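Local coordinates for protein-glutaminase (Chryseobacterium proteolyticum, PDB 2ZK9) that probably deamidates glutamine side chains of proteins, hydrolysing the amide to leave glutamate and ammonia, at residues N68-T73 with C77-Y82; Q51-M54 with D59-K62. All blocks are in the same frame, centred on the assembly; numbering follows the deposited sequence.

Contact 1 and contact 2 lie on opposite sides of the chain's centre; their centres are about 24 Å apart and they do not meet. Contact 1 (68-73 with 77-82) is a partly buried beta hairpin with one buried face and one more exposed. Contact 2 (51-54 with 59-62) is smaller and buried, and joins the last part of helix 42-55 to the loop that leads into strand 61-66. They share no element, but strand 61-66 leads along the chain to strand 69-72. Backbone hydrogen bonds hold contact 1, with apolar packing round the Trp80 ring on the buried face. Contact 2 has no hydrogen bond between its segments and rests on one leucine methyl.

Contact 1 of 2, residues N68-T73 with C77-Y82; sequences NLKAST and CVAWSY
Leu69 to Ser72 and Cys77 to Trp80 form a two-stranded antiparallel beta hairpin, a small sheet of its own beside the main mixed sheet. Leu69 with Trp80 and Ala71 with Val78 are the hydrogen-bonded pairs. Val78 N to Ala71 O is 2.8 Å and nearly straight at 168°. Trp80 N to Leu69 O is 3.0 Å.

The Leu69, Ala71, Val78 and Trp80 side chains share the buried face. Trp80 CG is anti to its carbonyl carbon (chi1 -66°), which helps bring the far end of the indole to Ala71 on the partner strand. Val78 CG2 lies over one face of the Trp80 ring, 3.4 Å above its plane and offset toward the rim. Ala71 CB meets Trp80 CZ3 obliquely at 3.7 Å. Leu69 CB lies at the ring edge, and Leu69 CD1 touches the Tyr82 backbone, 3.6 Å from Tyr82 C. On the other face, Lys70 CD packs on Ala79 CB at 4.0 Å.

Lys70 NZ is hydrogen-bonded to Ser128 O and Cys126 O, and Cys77 forms a disulfide with Cys126. Trp80 NE1 bonds to Pro38 O, and its ring stacks on His83. Beyond the corner at Ser81, Tyr82 begins strand 82-91 and packs against helix 42-55.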
loop_
_atom_site.group_PDB
_atom_site.type_symbol
_atom_site.label_atom_id
_atom_site.label_comp_id
_atom_site.label_asym_id
_atom_site.label_seq_id
_atom_site.Cartn_x
_atom_site.Cartn_y
_atom_site.Cartn_z
ATOM N N ASN A 68 -2.113 -13.483 -11.253
ATOM C CA ASN A 68 -1.513 -14.579 -10.501
ATOM C C ASN A 68 -0.278 -13.976 -9.825
ATOM O O ASN A 68 0.832 -14.068 -10.343
ATOM C CB ASN A 68 -1.129 -15.708 -11.440
ATOM C CG ASN A 68 -0.449 -16.849 -10.730
ATOM O OD1 ASN A 68 -0.650 -17.053 -9.538
ATOM N ND2 ASN A 68 0.382 -17.569 -11.431
ATOM N N LEU A 69 -0.482 -13.262 -8.724
ATOM C CA LEU A 69 0.582 -12.444 -8.131
ATOM C C LEU A 69 1.323 -13.247 -7.072
ATOM O O LEU A 69 0.774 -14.065 -6.366
ATOM C CB LEU A 69 -0.005 -11.174 -7.515
ATOM C CG LEU A 69 -0.880 -10.343 -8.426
ATOM C CD1 LEU A 69 -1.305 -9.075 -7.681
ATOM C CD2 LEU A 69 -0.193 -9.986 -9.747
ATOM N N LYS A 70 2.624 -12.944 -6.967
ATOM C CA LYS A 70 3.546 -13.584 -6.050
ATOM C C LYS A 70 4.542 -12.534 -5.571
ATOM O O LYS A 70 5.081 -11.805 -6.393
ATOM C CB LYS A 70 4.336 -14.694 -6.782
ATOM C CG LYS A 70 3.575 -15.801 -7.401
ATOM C CD LYS A 70 2.898 -16.688 -6.453
ATOM C CE LYS A 70 2.209 -17.925 -7.105
ATOM N NZ LYS A 70 3.234 -18.772 -7.837
ATOM N N ALA A 71 4.823 -12.514 -4.258
ATOM C CA ALA A 71 5.772 -11.563 -3.708
ATOM C C ALA A 71 6.575 -12.233 -2.615
ATOM O O ALA A 71 6.096 -13.118 -1.909
ATOM C CB ALA A 71 5.064 -10.343 -3.184
ATOM N N SER A 72 7.791 -11.766 -2.443
ATOM C CA SER A 72 8.685 -12.261 -1.391
ATOM C C SER A 72 9.097 -11.158 -0.410
ATOM O O SER A 72 9.290 -10.041 -0.822
ATOM C CB SER A 72 9.930 -12.769 -2.056
ATOM O OG SER A 72 10.827 -13.284 -1.021
ATOM N N THR A 73 9.239 -11.559 0.850
ATOM C CA THR A 73 9.780 -10.636 1.811
ATOM C C THR A 73 11.303 -10.724 1.906
ATOM O O THR A 73 11.897 -9.977 2.703
ATOM C CB THR A 73 9.210 -10.985 3.188
ATOM O OG1 THR A 73 9.702 -12.302 3.546
ATOM C CG2 THR A 73 7.679 -10.981 3.213
ATOM N N CYS A 77 7.337 -16.300 0.874
ATOM C CA CYS A 77 6.493 -15.941 -0.245
ATOM C C CYS A 77 5.058 -15.840 0.161
ATOM O O CYS A 77 4.555 -16.633 0.978
ATOM C CB CYS A 77 6.581 -17.016 -1.338
ATOM S SG CYS A 77 8.154 -17.204 -2.112
ATOM N N VAL A 78 4.366 -14.896 -0.513
ATOM C CA VAL A 78 2.909 -14.838 -0.459
ATOM C C VAL A 78 2.373 -14.851 -1.891
ATOM O O VAL A 78 3.040 -14.472 -2.863
ATOM C CB VAL A 78 2.409 -13.580 0.270
ATOM C CG1 VAL A 78 2.775 -13.681 1.745
ATOM C CG2 VAL A 78 2.922 -12.321 -0.427
ATOM N N ALA A 79 1.144 -15.310 -2.015
ATOM C CA ALA A 79 0.406 -15.320 -3.268
ATOM C C ALA A 79 -0.825 -14.456 -3.075
ATOM O O ALA A 79 -1.506 -14.523 -2.048
ATOM C CB ALA A 79 0.021 -16.720 -3.648
ATOM N N TRP A 80 -1.119 -13.684 -4.117
ATOM C CA TRP A 80 -2.228 -12.748 -4.128
ATOM C C TRP A 80 -3.000 -12.812 -5.428
ATOM O O TRP A 80 -2.419 -13.102 -6.455
ATOM C CB TRP A 80 -1.649 -11.364 -3.989
ATOM C CG TRP A 80 -0.970 -10.937 -2.760
ATOM C CD1 TRP A 80 -1.223 -11.257 -1.446
ATOM C CD2 TRP A 80 0.137 -10.016 -2.787
ATOM N NE1 TRP A 80 -0.332 -10.570 -0.663
ATOM C CE2 TRP A 80 0.493 -9.791 -1.452
ATOM C CE3 TRP A 80 0.836 -9.322 -3.789
ATOM C CZ2 TRP A 80 1.513 -8.930 -1.124
ATOM C CZ3 TRP A 80 1.846 -8.457 -3.432
ATOM C CH2 TRP A 80 2.142 -8.267 -2.110
ATOM N N SER A 81 -4.286 -12.437 -5.378
ATOM C CA SER A 81 -5.057 -12.201 -6.577
ATOM C C SER A 81 -5.019 -10.733 -6.965
ATOM O O SER A 81 -5.300 -10.412 -8.147
ATOM C CB SER A 81 -6.485 -12.657 -6.401
ATOM O OG SER A 81 -7.119 -12.021 -5.323
ATOM N N TYR A 82 -4.729 -9.830 -6.041
ATOM C CA TYR A 82 -4.582 -8.427 -6.343
ATOM C C TYR A 82 -3.643 -7.832 -5.276
ATOM O O TYR A 82 -3.464 -8.392 -4.219
ATOM C CB TYR A 82 -5.885 -7.627 -6.420
ATOM C CG TYR A 82 -6.418 -7.206 -5.090
ATOM C CD1 TYR A 82 -7.141 -8.083 -4.281
ATOM C CD2 TYR A 82 -6.208 -5.924 -4.586
ATOM C CE1 TYR A 82 -7.603 -7.635 -3.048
ATOM C CE2 TYR A 82 -6.662 -5.500 -3.405
ATOM C CZ TYR A 82 -7.353 -6.353 -2.611
ATOM O OH TYR A 82 -7.834 -5.884 -1.420
#

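Contact 2 of 2, residues Q51-M54 with D59-K62; sequences QILM and DCEK
Leu53 of helix 42-55 meets Cys60, just before strand 61-66, in a small apolar contact. The link is one leucine branch. Leu53 CD2 lies 3.8 Å from Cys60 CB and 4.1 Å from Cys60 SG. The methyl therefore packs beside the CB-SG bond and meets both of its atoms. Leu53 has an unusual first torsion of -98°, away from the staggered positions, and its side chain reaches over toward the second segment. Both residues are buried. This is helix-on-sheet packing: Leu53 lies in the apolar layer between helix 42-55 and the mixed sheet, where it also packs on Val88 of strand 82-91 and on Ile18 of helix 8-19, while Cys60 packs on Ile86 of strand 82-91.

The same methyl also approaches the backbone. Leu53 CD2 is 4.0 Å from Asp59 O, a van der Waals contact with the carbonyl oxygen.

The polar interactions run within the second segment or to residues beyond the pair. Asp59 OD1 accepts a hydrogen bond from Cys60 N at 2.8 Å, with an N-H...O angle of 153°. The donor comes from the anti side, 32° out of the carboxylate plane. Asp59 OD1 also forms a salt bridge with Arg50, one helix residue before Gln51. Two groups thus grip this oxygen, and the carboxylate ties the Cys60 backbone to the helix through Arg50.

The chemistry implies a division of labour. Dispersion between Leu53 and Cys60 joins the two segments directly, while Asp59 provides the polar tie and probably remains charged beside the arginine.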
loop_
_atom_site.group_PDB
_atom_site.type_symbol
_atom_site.label_atom_id
_atom_site.label_comp_id
_atom_site.label_asym_id
_atom_site.label_seq_id
_atom_site.Cartn_x
_atom_site.Cartn_y
_atom_site.Cartn_z
ATOM N N GLN A 51 -4.036 8.374 4.523
ATOM C CA GLN A 51 -4.387 9.228 5.638
ATOM C C GLN A 51 -3.169 10.065 6.048
ATOM O O GLN A 51 -3.316 11.248 6.404
ATOM C CB GLN A 51 -4.937 8.424 6.808
ATOM C CG GLN A 51 -5.330 9.255 8.015
ATOM C CD GLN A 51 -5.696 8.435 9.234
ATOM O OE1 GLN A 51 -4.914 7.608 9.654
ATOM N NE2 GLN A 51 -6.939 8.651 9.727
ATOM N N ILE A 52 -1.980 9.488 6.059
ATOM C CA ILE A 52 -0.783 10.239 6.403
ATOM C C ILE A 52 -0.541 11.364 5.375
ATOM O O ILE A 52 -0.253 12.497 5.739
ATOM C CB ILE A 52 0.435 9.320 6.551
ATOM C CG1 ILE A 52 0.196 8.385 7.754
ATOM C CG2 ILE A 52 1.701 10.125 6.652
ATOM C CD1 ILE A 52 1.143 7.244 7.868
ATOM N N LEU A 53 -0.700 11.067 4.097
ATOM C CA LEU A 53 -0.585 12.134 3.101
ATOM C C LEU A 53 -1.635 13.228 3.357
ATOM O O LEU A 53 -1.300 14.417 3.323
ATOM C CB LEU A 53 -0.745 11.617 1.653
ATOM C CG LEU A 53 0.624 11.366 0.923
ATOM C CD1 LEU A 53 1.423 10.296 1.608
ATOM C CD2 LEU A 53 0.356 11.002 -0.514
ATOM N N MET A 54 -2.874 12.855 3.649
ATOM C CA MET A 54 -3.898 13.825 3.873
ATOM C C MET A 54 -3.639 14.660 5.121
ATOM O O MET A 54 -3.937 15.851 5.132
ATOM C CB MET A 54 -5.287 13.163 3.891
ATOM C CG MET A 54 -5.722 12.632 2.558
ATOM S SD MET A 54 -7.331 11.885 2.513
ATOM C CE MET A 54 -8.422 13.239 2.866
ATOM N N ASP A 59 -3.314 14.503 -1.363
ATOM C CA ASP A 59 -3.972 13.278 -1.747
ATOM C C ASP A 59 -3.058 12.533 -2.742
ATOM O O ASP A 59 -1.983 13.025 -3.096
ATOM C CB ASP A 59 -5.384 13.516 -2.266
ATOM C CG ASP A 59 -6.363 12.365 -2.091
ATOM O OD1 ASP A 59 -5.924 11.248 -1.755
ATOM O OD2 ASP A 59 -7.594 12.592 -2.242
ATOM N N CYS A 60 -3.490 11.366 -3.136
ATOM C CA CYS A 60 -2.785 10.509 -4.048
ATOM C C CYS A 60 -3.800 9.675 -4.813
ATOM O O CYS A 60 -4.995 9.737 -4.563
ATOM C CB CYS A 60 -1.813 9.624 -3.283
ATOM S SG CYS A 60 -2.587 8.572 -2.038
ATOM N N GLU A 61 -3.255 8.897 -5.760
ATOM C CA GLU A 61 -4.029 7.831 -6.392
ATOM C C GLU A 61 -3.785 6.530 -5.693
ATOM O O GLU A 61 -2.825 6.383 -4.883
ATOM C CB GLU A 61 -3.617 7.732 -7.881
ATOM C CG GLU A 61 -4.144 8.915 -8.707
ATOM C CD GLU A 61 -3.531 8.895 -10.076
ATOM O OE1 GLU A 61 -2.343 9.263 -10.224
ATOM O OE2 GLU A 61 -4.214 8.411 -11.052
ATOM N N LYS A 62 -4.555 5.518 -6.008
ATOM C CA LYS A 62 -4.235 4.111 -5.769
ATOM C C LYS A 62 -3.833 3.510 -7.106
ATOM O O LYS A 62 -4.412 3.864 -8.135
ATOM C CB LYS A 62 -5.389 3.321 -5.199
ATOM C CG LYS A 62 -5.978 3.790 -3.895
ATOM C CD LYS A 62 -5.043 3.619 -2.703
ATOM C CE LYS A 62 -5.565 4.242 -1.438
ATOM N NZ LYS A 62 -6.871 3.652 -1.086
#